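Local coordinates for CRISPR system Cmr subunit Cmr6 (Pyrococcus furiosus, PDB 4W8V), which caps, together with Cmr1, the RNA-containing type III-B Cmr complex of CRISPR antiviral defence and binds RNA, at residues 19-24 and 199-204; 27-32 and 193-198; 41-46 and 150-155; 47-52 and 144-149; 56-61 and 229-234. One frame throughout, in Å; residues are numbered along the deposited sequence.

The chain is a RAMP-superfamily piece of Cmr6 built on a ferredoxin-like four-stranded sheet. Contact 1 pairs its central strands 13-21 and 202-209, and contact 4 brings the loop before helix 52-68 to edge strand 143-149. Their centres lie about 12 Å apart. Contact 2, about 15 Å from contact 1, belongs to a separate three-stranded sheet of the same chain (25-28, 192-197, 161-165). Contact 3 joins two loops that lead into and out of the contact 4 segments. Along the chain contacts 1, 2, 3 and 4 nest one inside the next, whereas contact 5 crosses them all, tying helix 52-68 to the C-terminal glycine-rich loop. Residues far apart in sequence are thus gathered into one compact domain.

Contact 1. Residues 19-24 and 199-204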
# COMPACT_ATOMS: atom_id res chain seq x y z
N PHE A 19 9.91 10.64 1.89
CA PHE A 19 8.51 10.95 2.15
C PHE A 19 8.32 11.43 3.57
O PHE A 19 8.98 10.94 4.48
CB PHE A 19 7.63 9.72 1.88
CG PHE A 19 7.55 9.33 0.42
CD1 PHE A 19 8.67 8.84 -0.25
CD2 PHE A 19 6.35 9.45 -0.27
CE1 PHE A 19 8.60 8.49 -1.58
CE2 PHE A 19 6.27 9.10 -1.61
CZ PHE A 19 7.39 8.61 -2.27
N LYS A 20 7.45 12.41 3.76
CA LYS A 20 7.11 12.84 5.11
C LYS A 20 5.67 12.49 5.38
O LYS A 20 4.88 12.40 4.44
CB LYS A 20 7.34 14.34 5.29
CG LYS A 20 6.55 15.21 4.34
CD LYS A 20 6.92 16.68 4.48
CE LYS A 20 6.25 17.55 3.42
NZ LYS A 20 4.80 17.75 3.70
N THR A 21 5.33 12.27 6.65
CA THR A 21 3.96 12.00 7.06
C THR A 21 3.12 13.27 6.90
O THR A 21 3.33 14.24 7.63
CB THR A 21 3.89 11.50 8.52
OG1 THR A 21 4.74 12.31 9.34
CG2 THR A 21 4.37 10.04 8.62
N GLN A 22 2.20 13.29 5.94
CA GLN A 22 1.37 14.48 5.74
C GLN A 22 0.35 14.63 6.87
O GLN A 22 0.08 15.74 7.33
CB GLN A 22 0.65 14.44 4.39
CG GLN A 22 -0.12 15.73 4.08
CD GLN A 22 -1.14 15.59 2.96
OE1 GLN A 22 -1.93 14.64 2.93
NE2 GLN A 22 -1.13 16.54 2.03
N SER A 23 -0.21 13.50 7.31
CA SER A 23 -1.06 13.43 8.48
C SER A 23 -0.41 12.45 9.47
O SER A 23 0.59 11.82 9.14
CB SER A 23 -2.49 12.98 8.11
OG SER A 23 -2.50 11.72 7.46
N ARG A 24 -0.97 12.33 10.67
CA ARG A 24 -0.38 11.43 11.64
C ARG A 24 -0.45 9.98 11.19
O ARG A 24 -1.40 9.54 10.52
CB ARG A 24 -1.05 11.57 12.99
CG ARG A 24 -0.74 12.85 13.68
CD ARG A 24 -1.68 13.07 14.84
NE ARG A 24 -1.67 14.48 15.19
CZ ARG A 24 -1.00 14.98 16.22
NH1 ARG A 24 -0.31 14.17 17.02
NH2 ARG A 24 -1.03 16.28 16.46
N LYS A 199 3.09 14.45 12.35
CA LYS A 199 3.32 14.91 10.98
C LYS A 199 4.78 15.31 10.80
O LYS A 199 5.47 15.61 11.76
CB LYS A 199 2.42 16.10 10.64
CG LYS A 199 0.97 15.94 10.98
CD LYS A 199 0.23 17.24 10.75
CE LYS A 199 -1.25 17.09 11.00
NZ LYS A 199 -1.95 18.35 10.68
N ASP A 200 5.23 15.31 9.54
CA ASP A 200 6.57 15.76 9.15
C ASP A 200 7.68 14.89 9.72
O ASP A 200 8.73 15.38 10.11
CB ASP A 200 6.79 17.21 9.56
CG ASP A 200 5.89 18.16 8.83
OD1 ASP A 200 5.74 18.00 7.60
OD2 ASP A 200 5.32 19.06 9.48
N VAL A 201 7.42 13.59 9.77
CA VAL A 201 8.45 12.63 10.08
C VAL A 201 8.91 12.02 8.76
O VAL A 201 8.09 11.62 7.94
CB VAL A 201 7.94 11.57 11.06
CG1 VAL A 201 8.97 10.47 11.24
CG2 VAL A 201 7.57 12.23 12.41
N PRO A 202 10.22 12.02 8.51
CA PRO A 202 10.73 11.57 7.21
C PRO A 202 10.95 10.06 7.12
O PRO A 202 11.51 9.46 8.03
CB PRO A 202 12.06 12.31 7.09
CG PRO A 202 12.48 12.59 8.48
CD PRO A 202 11.25 12.72 9.31
N PHE A 203 10.49 9.47 6.01
CA PHE A 203 10.68 8.06 5.71
C PHE A 203 11.36 7.91 4.36
O PHE A 203 11.09 8.66 3.44
CB PHE A 203 9.33 7.30 5.71
CG PHE A 203 8.78 7.05 7.08
CD1 PHE A 203 8.18 8.08 7.79
CD2 PHE A 203 8.86 5.80 7.66
CE1 PHE A 203 7.69 7.86 9.06
CE2 PHE A 203 8.37 5.57 8.93
CZ PHE A 203 7.78 6.59 9.63
N LEU A 204 12.23 6.91 4.26
CA LEU A 204 12.73 6.48 2.96
C LEU A 204 11.83 5.37 2.40
O LEU A 204 11.53 4.40 3.09
CB LEU A 204 14.16 5.99 3.07
CG LEU A 204 14.91 5.82 1.76
CD1 LEU A 204 15.33 7.18 1.22
CD2 LEU A 204 16.11 4.94 1.97
O HOH W 1 3.29 17.23 6.38
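This is the antiparallel pairing of Phe19-Thr21 with Pro202-Leu204, the two central strands of the ferredoxin-like sheet of a RAMP protein. The short strand axes run at 139° to each other. Phe19 and Phe203 form a hydrogen-bonded pair: Phe19 N reaches Phe203 O at 2.8 Å, and Phe203 N returns a bond to Phe19 O. Their rings sit on the face of the sheet opposite Lys20 and Pro202, and that of Phe19 packs on helix 212-228. Beyond Pro202 the register is carried by Thr21, whose N donates to Val201 O at 3.1 Å and whose O accepts from Asp200 N at 2.9 Å. Thr21 OG1 takes the place of a backbone acceptor for Val201 N, 3.0 Å away and nearly straight at 170°, and is itself hydrogen-bonded to Pro198 O. On the outer side Lys20 and Asp200 lie alongside each other, pointing the same way, yet Lys20 NZ stays 4.0 Å from Asp200 OD1, beyond a salt bridge. A water fills the link: it accepts from Lys20 NZ and donates to Thr21 O and to Asp200 OD1, the last at 2.8 Å.

Contact 2. Residues 27-32 and 193-198; sequences VGLGDE and FFLTVP
Val27 and Leu195 form an antiparallel hydrogen-bonded pair, with Val27 N to Leu195 O at 3.0 Å and Leu195 N to Val27 O at 2.9 Å, and Gly28 stands across from Phe194 as the following non-hydrogen-bonded pair. The pairing goes one step further through Leu29 N, which donates to Phe193 O at 3.0 Å. There the backbones begin to part: a water accepts from Phe193 N and donates to Leu29 O, standing in for a direct bond.

The side chains differ on the two faces. On one, the Phe194 ring lies against the bare backbone of Gly28. Gly28 CA sits over the ring face, 3.8 Å from its centroid and 25° off the normal, a CH-pi contact displaced toward the rim, while CD1 of the ring comes close to Gly28 N. On the other face Leu29 meets Leu195. Leu29 CD1 lies 3.7 Å from Leu195 CG, and Leu195 CD1 touches both methyls of Leu29. The same Leu29 CD1 also reaches Phe193 CB, at 3.9 Å, so one methyl group is shared by two residues of the opposite strand.

Strand 192-197 is bonded on its far side to strand 161-165, so the pair supplies two of the three strands of a small antiparallel sheet, 192-197 in the middle and 25-28 at an edge, beside the ferredoxin-like core.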
# COMPACT_ATOMS: atom_id res chain seq x y z
N VAL A 27 0.69 3.16 13.71
CA VAL A 27 1.42 1.93 13.39
C VAL A 27 1.28 0.92 14.53
O VAL A 27 1.50 1.27 15.68
CB VAL A 27 2.93 2.22 13.16
CG1 VAL A 27 3.64 0.97 12.72
CG2 VAL A 27 3.10 3.33 12.13
N GLY A 28 0.92 -0.32 14.22
CA GLY A 28 0.87 -1.38 15.21
C GLY A 28 2.24 -1.96 15.49
O GLY A 28 3.01 -2.26 14.56
N LEU A 29 2.58 -2.11 16.76
CA LEU A 29 3.82 -2.78 17.13
C LEU A 29 3.63 -4.29 17.20
O LEU A 29 2.84 -4.79 18.01
CB LEU A 29 4.33 -2.25 18.45
CG LEU A 29 4.61 -0.77 18.45
CD1 LEU A 29 4.58 -0.29 19.86
CD2 LEU A 29 5.97 -0.49 17.79
N GLY A 30 4.35 -5.01 16.36
CA GLY A 30 4.25 -6.45 16.33
C GLY A 30 5.14 -7.07 17.38
O GLY A 30 5.42 -6.47 18.41
N ASP A 31 5.56 -8.30 17.13
CA ASP A 31 6.64 -8.90 17.89
C ASP A 31 7.96 -8.44 17.29
O ASP A 31 8.42 -8.96 16.28
CB ASP A 31 6.56 -10.43 17.88
CG ASP A 31 5.65 -10.95 18.96
OD1 ASP A 31 6.13 -11.18 20.08
OD2 ASP A 31 4.45 -11.12 18.68
N GLU A 32 8.55 -7.44 17.93
CA GLU A 32 9.82 -6.88 17.45
C GLU A 32 10.97 -7.80 17.77
O GLU A 32 11.17 -8.22 18.89
CB GLU A 32 10.08 -5.51 18.06
CG GLU A 32 9.18 -4.43 17.52
CD GLU A 32 9.71 -3.04 17.82
OE1 GLU A 32 9.71 -2.64 19.00
OE2 GLU A 32 10.14 -2.35 16.87
N PHE A 193 -0.70 -2.85 20.80
CA PHE A 193 -0.10 -1.52 20.95
C PHE A 193 -0.00 -0.80 19.63
O PHE A 193 0.43 -1.36 18.64
CB PHE A 193 1.29 -1.61 21.56
CG PHE A 193 1.31 -2.01 23.00
CD1 PHE A 193 0.94 -1.12 23.99
CD2 PHE A 193 1.74 -3.27 23.36
CE1 PHE A 193 0.99 -1.49 25.32
CE2 PHE A 193 1.78 -3.65 24.68
CZ PHE A 193 1.41 -2.76 25.66
N PHE A 194 -0.40 0.46 19.63
CA PHE A 194 -0.27 1.33 18.47
C PHE A 194 0.45 2.62 18.85
O PHE A 194 0.07 3.27 19.83
CB PHE A 194 -1.64 1.68 17.88
CG PHE A 194 -2.20 0.62 16.97
CD1 PHE A 194 -2.00 0.69 15.60
CD2 PHE A 194 -2.91 -0.45 17.49
CE1 PHE A 194 -2.51 -0.29 14.77
CE2 PHE A 194 -3.43 -1.44 16.66
CZ PHE A 194 -3.23 -1.36 15.30
N LEU A 195 1.49 2.96 18.09
CA LEU A 195 2.15 4.24 18.21
C LEU A 195 1.63 5.20 17.15
O LEU A 195 1.56 4.85 15.97
CB LEU A 195 3.67 4.08 18.07
CG LEU A 195 4.36 3.37 19.23
CD1 LEU A 195 5.84 3.16 18.91
CD2 LEU A 195 4.15 4.14 20.53
N THR A 196 1.25 6.40 17.57
CA THR A 196 0.89 7.44 16.61
C THR A 196 2.08 8.35 16.38
O THR A 196 2.65 8.88 17.32
CB THR A 196 -0.32 8.27 17.06
OG1 THR A 196 -1.46 7.41 17.18
CG2 THR A 196 -0.62 9.36 16.04
N VAL A 197 2.45 8.48 15.11
CA VAL A 197 3.63 9.21 14.68
C VAL A 197 3.20 10.58 14.18
O VAL A 197 2.25 10.67 13.41
CB VAL A 197 4.38 8.45 13.57
CG1 VAL A 197 5.51 9.32 12.95
CG2 VAL A 197 4.92 7.14 14.10
N PRO A 198 3.87 11.66 14.63
CA PRO A 198 3.37 12.98 14.26
C PRO A 198 3.61 13.31 12.79
O PRO A 198 4.26 12.55 12.08
CB PRO A 198 4.15 13.94 15.17
CG PRO A 198 5.35 13.17 15.64
CD PRO A 198 4.94 11.72 15.65
O HOH W 2 1.02 -4.96 20.21

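Contact 3. Residues 41-46 and 150-155; sequences LLRNYG and IAEEIA
Ala151 presents its methyl to three groups of the opposing loop. CB lies 3.2 Å from Arg43 O and 3.4 Å from Asn44 OD1, and the Arg43 guanidinium passes above it, with CB 4.0 Å from the guanidinium plane and offset toward the rim. The Arg43 chain gets there by bending twice, at chi2 (-75°) and chi3 (-67°). This contact is packing rather than charge pairing: Arg43 NH2 stays 4.3 Å from Glu152 OE1, which allows at most a weak, long-range attraction.

Tyr45 and Ile154 make the second patch. They run antiparallel alongside one another, bringing Tyr45 CD2 to 4.1 Å from Ile154 CD1. Ala151 O lies at the edge of the tyrosine ring, near its plane. No direct hydrogen bond joins the segments; a water does that work, accepting from Tyr45 OH at 2.6 Å and donating to both Ala151 O and Ile154 O. Ala151 O also accepts from Ile154 N within the tight turn of 150-155, and these two bonds tie the water site to the fold of the turn.

The contact sits at the periphery, about 23 Å from the centre of the chain. It joins the loop leaving helix 34-43 to the turn that follows strand 143-149, and Ile154 and Ile150 of that turn rest in turn on strand 202-209.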
# COMPACT_ATOMS: atom_id res chain seq x y z
N LEU A 41 14.65 2.13 18.85
CA LEU A 41 14.94 2.86 20.08
C LEU A 41 16.16 3.78 19.92
O LEU A 41 16.11 4.95 20.29
CB LEU A 41 15.16 1.89 21.25
CG LEU A 41 14.00 0.96 21.66
CD1 LEU A 41 14.31 0.29 22.99
CD2 LEU A 41 12.66 1.70 21.74
N LEU A 42 17.22 3.25 19.33
CA LEU A 42 18.54 3.90 19.39
C LEU A 42 18.80 4.85 18.23
O LEU A 42 19.57 5.81 18.37
CB LEU A 42 19.63 2.83 19.42
CG LEU A 42 19.56 1.75 20.50
CD1 LEU A 42 20.35 0.52 20.08
CD2 LEU A 42 20.06 2.26 21.84
N ARG A 43 18.18 4.60 17.09
CA ARG A 43 18.34 5.43 15.92
C ARG A 43 17.18 6.40 15.69
O ARG A 43 17.39 7.58 15.36
CB ARG A 43 18.50 4.55 14.69
CG ARG A 43 19.69 3.61 14.78
CD ARG A 43 20.99 4.39 14.56
NE ARG A 43 21.07 4.89 13.20
CZ ARG A 43 21.38 6.14 12.87
NH1 ARG A 43 21.66 7.02 13.82
NH2 ARG A 43 21.42 6.50 11.60
N ASN A 44 15.95 5.91 15.85
CA ASN A 44 14.80 6.64 15.33
C ASN A 44 13.85 7.27 16.36
O ASN A 44 12.73 7.61 16.02
CB ASN A 44 14.00 5.72 14.43
CG ASN A 44 14.80 5.24 13.24
OD1 ASN A 44 15.69 5.94 12.75
ND2 ASN A 44 14.46 4.04 12.74
N TYR A 45 14.28 7.43 17.60
CA TYR A 45 13.49 8.06 18.65
C TYR A 45 12.16 7.35 18.90
O TYR A 45 11.18 7.97 19.29
CB TYR A 45 13.22 9.55 18.34
CG TYR A 45 14.44 10.34 17.90
CD1 TYR A 45 15.19 11.07 18.81
CD2 TYR A 45 14.82 10.37 16.57
CE1 TYR A 45 16.30 11.80 18.41
CE2 TYR A 45 15.93 11.09 16.15
CZ TYR A 45 16.67 11.80 17.07
OH TYR A 45 17.77 12.51 16.64
N GLY A 46 12.13 6.04 18.69
CA GLY A 46 10.94 5.25 18.96
C GLY A 46 10.00 5.10 17.78
O GLY A 46 9.01 4.38 17.86
N ILE A 150 14.10 8.22 8.51
CA ILE A 150 15.41 8.79 8.23
C ILE A 150 15.85 9.60 9.45
O ILE A 150 15.49 10.77 9.61
CB ILE A 150 15.39 9.67 6.98
CG1 ILE A 150 14.78 8.86 5.82
CG2 ILE A 150 16.81 10.17 6.67
CD1 ILE A 150 14.49 9.63 4.55
N ALA A 151 16.62 8.94 10.31
CA ALA A 151 16.93 9.46 11.63
C ALA A 151 17.52 10.87 11.57
O ALA A 151 17.05 11.76 12.27
CB ALA A 151 17.87 8.51 12.34
N GLU A 152 18.53 11.07 10.73
CA GLU A 152 19.22 12.37 10.67
C GLU A 152 18.31 13.52 10.28
O GLU A 152 18.54 14.66 10.70
CB GLU A 152 20.40 12.31 9.68
CG GLU A 152 20.06 11.89 8.27
CD GLU A 152 20.07 10.37 8.10
OE1 GLU A 152 19.94 9.65 9.11
OE2 GLU A 152 20.21 9.90 6.95
N GLU A 153 17.26 13.25 9.52
CA GLU A 153 16.39 14.34 9.06
C GLU A 153 15.21 14.57 9.98
O GLU A 153 14.27 15.26 9.63
CB GLU A 153 15.91 14.07 7.65
CG GLU A 153 17.06 13.88 6.70
CD GLU A 153 16.62 13.97 5.28
OE1 GLU A 153 15.58 14.62 5.05
OE2 GLU A 153 17.30 13.39 4.41
N ILE A 154 15.28 14.02 11.18
CA ILE A 154 14.25 14.26 12.16
C ILE A 154 14.70 15.44 13.00
O ILE A 154 15.66 15.34 13.77
CB ILE A 154 13.98 13.01 13.01
CG1 ILE A 154 13.44 11.89 12.11
CG2 ILE A 154 13.03 13.33 14.14
CD1 ILE A 154 13.21 10.55 12.80
N ALA A 155 14.01 16.56 12.81
CA ALA A 155 14.40 17.84 13.41
C ALA A 155 14.40 17.78 14.93
O ALA A 155 15.45 17.79 15.56
CB ALA A 155 13.48 18.94 12.92
O HOH W 3 17.91 13.49 14.23

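Contact 4. Residues 47-52 and 144-149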
# COMPACT_ATOMS: atom_id res chain seq x y z
N VAL A 47 10.33 5.77 16.68
CA VAL A 47 9.47 5.74 15.50
C VAL A 47 9.57 4.40 14.75
O VAL A 47 10.66 4.02 14.31
CB VAL A 47 9.84 6.91 14.56
CG1 VAL A 47 9.00 6.93 13.29
CG2 VAL A 47 9.68 8.22 15.31
N PRO A 48 8.45 3.67 14.61
CA PRO A 48 8.56 2.38 13.93
C PRO A 48 8.60 2.53 12.41
O PRO A 48 8.39 3.61 11.88
CB PRO A 48 7.30 1.65 14.39
CG PRO A 48 6.32 2.74 14.62
CD PRO A 48 7.10 3.86 15.20
N TYR A 49 8.90 1.46 11.69
CA TYR A 49 8.86 1.55 10.24
C TYR A 49 7.54 1.06 9.68
O TYR A 49 6.69 0.55 10.41
CB TYR A 49 10.01 0.76 9.61
CG TYR A 49 9.95 -0.74 9.84
CD1 TYR A 49 9.43 -1.60 8.88
CD2 TYR A 49 10.45 -1.30 11.01
CE1 TYR A 49 9.40 -2.97 9.08
CE2 TYR A 49 10.43 -2.67 11.22
CZ TYR A 49 9.91 -3.51 10.25
OH TYR A 49 9.92 -4.87 10.47
N ILE A 50 7.38 1.25 8.38
CA ILE A 50 6.23 0.74 7.63
C ILE A 50 6.68 -0.45 6.82
O ILE A 50 7.50 -0.30 5.91
CB ILE A 50 5.67 1.81 6.68
CG1 ILE A 50 5.17 3.03 7.48
CG2 ILE A 50 4.58 1.21 5.82
CD1 ILE A 50 5.54 4.37 6.84
N PRO A 51 6.13 -1.64 7.13
CA PRO A 51 6.50 -2.87 6.43
C PRO A 51 6.25 -2.79 4.92
O PRO A 51 5.23 -2.29 4.48
CB PRO A 51 5.61 -3.94 7.07
CG PRO A 51 5.13 -3.36 8.33
CD PRO A 51 5.12 -1.87 8.17
N GLY A 52 7.19 -3.29 4.14
CA GLY A 52 7.05 -3.29 2.70
C GLY A 52 5.86 -4.12 2.22
O GLY A 52 5.35 -3.91 1.11
N PHE A 144 9.31 -4.94 -2.67
CA PHE A 144 8.74 -3.83 -1.95
C PHE A 144 9.45 -3.71 -0.62
O PHE A 144 9.11 -4.40 0.34
CB PHE A 144 7.24 -4.01 -1.75
CG PHE A 144 6.45 -3.77 -3.00
CD1 PHE A 144 6.25 -4.80 -3.92
CD2 PHE A 144 5.90 -2.53 -3.26
CE1 PHE A 144 5.54 -4.57 -5.08
CE2 PHE A 144 5.18 -2.30 -4.40
CZ PHE A 144 5.01 -3.31 -5.32
N PHE A 145 10.46 -2.83 -0.59
CA PHE A 145 11.26 -2.61 0.60
C PHE A 145 10.45 -2.00 1.71
O PHE A 145 9.43 -1.35 1.47
CB PHE A 145 12.47 -1.70 0.33
CG PHE A 145 13.49 -2.29 -0.61
CD1 PHE A 145 14.26 -3.36 -0.22
CD2 PHE A 145 13.67 -1.75 -1.87
CE1 PHE A 145 15.19 -3.91 -1.08
CE2 PHE A 145 14.58 -2.28 -2.74
CZ PHE A 145 15.36 -3.36 -2.35
N ASP A 146 10.94 -2.18 2.92
CA ASP A 146 10.37 -1.51 4.06
C ASP A 146 10.63 -0.01 3.96
O ASP A 146 11.69 0.44 3.48
CB ASP A 146 10.92 -2.11 5.35
CG ASP A 146 10.52 -3.58 5.52
OD1 ASP A 146 9.33 -3.88 5.69
OD2 ASP A 146 11.39 -4.46 5.46
N ALA A 147 9.64 0.77 4.39
CA ALA A 147 9.78 2.21 4.46
C ALA A 147 10.30 2.57 5.83
O ALA A 147 9.69 2.20 6.83
CB ALA A 147 8.47 2.90 4.19
N ILE A 148 11.41 3.29 5.88
CA ILE A 148 12.16 3.44 7.12
C ILE A 148 12.41 4.91 7.51
O ILE A 148 12.68 5.74 6.66
CB ILE A 148 13.48 2.67 6.98
CG1 ILE A 148 14.21 3.12 5.71
CG2 ILE A 148 13.22 1.18 6.90
CD1 ILE A 148 15.19 2.15 5.17
N PRO A 149 12.28 5.22 8.81
CA PRO A 149 12.53 6.56 9.33
C PRO A 149 13.95 7.00 9.01
O PRO A 149 14.88 6.23 9.19
CB PRO A 149 12.33 6.40 10.84
CG PRO A 149 11.47 5.24 10.98
CD PRO A 149 11.85 4.31 9.88
O HOH W 4 9.50 -6.25 8.00
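Asp146 OD1 accepts from Gly52 N at 2.7 Å, and it is the centre of a small cluster at the start of helix 52-68, beside the edge strand of the ferredoxin-like sheet. Gly52 is the first residue of that helix and Pro51 holds the N-cap position. A carboxylate here faces the helix start, where the helix dipole would be expected to stabilise its negative charge. Gly52 N comes from above the carboxylate plane, 41° out of it. A water that also meets Tyr49 OH donates a weak bond to the same oxygen, and Pro51 CA approaches it as well.

Behind this cluster the backbones run nearly antiparallel. Ile50 and Ala147 make a single antiparallel bridge: Ile50 N to Ala147 O is 2.9 Å and Ala147 N to Ile50 O is 2.8 Å. Next to it Ile50 CB and Ala147 CB touch at 3.9 Å. Gly52 CA is close to two backbone oxygens, at 3.3 Å from Phe144 O as a CA-H...O contact, and similarly near Phe145 O.

Tyr49 crosses Asp146 obliquely, ring and carboxylate planes 72° apart. Its CG stands between the backbone N and the carbonyl carbon (chi1 64°), and the ring atom CE1 comes to 3.5 Å from Asp146 OD1. At the far end Val47 CG1 lies 3.8 Å from Pro149 CG.

Contact 5. Residues 56-61 and 229-234; sequences KGVTRH and LGVGAK
Val58 and Leu229 give the tight part of this small contact, while the His61 end is loose. The packing rests on Val58 CG2, which stands anti to the backbone N and is 3.4 Å from Gly230 O and 3.7 Å from Leu229 CB. The other methyl, Val58 CG1, meets Val231 CG1 at 3.9 Å, the two side chains crossing at about a right angle. One valine of the helix thus touches three consecutive residues of the loop.

Toward His61 the fit slackens: its ND1 lies 4.1 Å from Leu229 CD1, and the two segments share no hydrogen bond. The chain then swings away to the solvent-exposed Gly232. Gly230, with a phi of 96°, is the first residue to leave the helical conformation after helix 212-228, and it makes the turn that carries the loop past the valine.

The loop belongs to the glycine-rich C-terminal region common in RAMP proteins. It is flanked by helix 52-68 at Val58, by helix 212-228 where Val231 packs on Leu226, and by strand 25-28, where Val231 touches Leu25 and Ala233 bonds to Val26 through the backbone.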
# COMPACT_ATOMS: atom_id res chain seq x y z
N LYS A 56 3.13 -2.87 -0.29
CA LYS A 56 2.65 -3.72 -1.37
C LYS A 56 1.13 -3.90 -1.36
O LYS A 56 0.48 -3.82 -2.40
CB LYS A 56 3.32 -5.08 -1.29
CG LYS A 56 3.09 -5.95 -2.50
CD LYS A 56 3.76 -7.30 -2.35
CE LYS A 56 3.88 -7.97 -3.70
NZ LYS A 56 4.38 -9.37 -3.64
N GLY A 57 0.57 -4.17 -0.19
CA GLY A 57 -0.86 -4.35 -0.03
C GLY A 57 -1.70 -3.16 -0.45
O GLY A 57 -2.60 -3.29 -1.29
N VAL A 58 -1.42 -2.00 0.12
CA VAL A 58 -2.14 -0.79 -0.27
C VAL A 58 -1.98 -0.47 -1.77
O VAL A 58 -2.91 0.01 -2.41
CB VAL A 58 -1.70 0.42 0.59
CG1 VAL A 58 -0.24 0.79 0.30
CG2 VAL A 58 -2.63 1.61 0.35
N THR A 59 -0.81 -0.77 -2.35
CA THR A 59 -0.58 -0.53 -3.77
C THR A 59 -1.32 -1.54 -4.65
O THR A 59 -1.85 -1.17 -5.68
CB THR A 59 0.94 -0.56 -4.12
OG1 THR A 59 1.62 0.41 -3.34
CG2 THR A 59 1.17 -0.23 -5.57
N ARG A 60 -1.30 -2.82 -4.25
CA ARG A 60 -2.20 -3.83 -4.80
C ARG A 60 -3.66 -3.35 -4.81
O ARG A 60 -4.35 -3.41 -5.83
CB ARG A 60 -2.19 -5.11 -3.95
CG ARG A 60 -1.11 -6.14 -4.15
CD ARG A 60 -1.54 -7.38 -3.34
NE ARG A 60 -0.49 -8.36 -3.10
CZ ARG A 60 -0.25 -9.40 -3.89
NH1 ARG A 60 -0.97 -9.58 -4.98
NH2 ARG A 60 0.72 -10.25 -3.60
N HIS A 61 -4.10 -2.91 -3.65
CA HIS A 61 -5.48 -2.49 -3.42
C HIS A 61 -5.88 -1.40 -4.37
O HIS A 61 -6.97 -1.44 -4.96
CB HIS A 61 -5.64 -2.01 -1.98
CG HIS A 61 -7.04 -1.59 -1.63
ND1 HIS A 61 -7.54 -0.35 -1.95
CD2 HIS A 61 -8.02 -2.23 -0.94
CE1 HIS A 61 -8.79 -0.25 -1.51
NE2 HIS A 61 -9.10 -1.37 -0.89
N LEU A 229 -4.36 6.88 -0.43
CA LEU A 229 -4.99 5.81 0.36
C LEU A 229 -4.44 5.74 1.78
O LEU A 229 -5.19 5.64 2.74
CB LEU A 229 -4.83 4.47 -0.34
CG LEU A 229 -5.47 4.43 -1.74
CD1 LEU A 229 -5.33 3.07 -2.40
CD2 LEU A 229 -6.93 4.82 -1.64
N GLY A 230 -3.12 5.79 1.92
CA GLY A 230 -2.53 5.77 3.24
C GLY A 230 -2.09 4.40 3.71
O GLY A 230 -2.58 3.37 3.23
N VAL A 231 -1.14 4.39 4.65
CA VAL A 231 -0.70 3.16 5.30
C VAL A 231 -0.90 3.28 6.80
O VAL A 231 -1.22 4.36 7.32
CB VAL A 231 0.79 2.86 5.03
CG1 VAL A 231 0.98 2.21 3.67
CG2 VAL A 231 1.61 4.15 5.17
N GLY A 232 -0.71 2.17 7.50
CA GLY A 232 -0.96 2.13 8.92
C GLY A 232 -2.44 1.94 9.16
O GLY A 232 -3.18 1.58 8.24
N ALA A 233 -2.88 2.24 10.38
CA ALA A 233 -4.25 2.03 10.78
C ALA A 233 -5.06 3.32 10.72
O ALA A 233 -4.49 4.42 10.60
CB ALA A 233 -4.30 1.46 12.18
N LYS A 234 -6.39 3.17 10.79
CA LYS A 234 -7.32 4.30 10.76
C LYS A 234 -7.14 5.19 9.53
O LYS A 234 -7.36 6.40 9.59
CB LYS A 234 -7.17 5.13 12.04
CG LYS A 234 -7.57 4.38 13.28
CD LYS A 234 -7.79 5.32 14.45
CE LYS A 234 -6.48 5.79 15.06
NZ LYS A 234 -6.67 6.71 16.22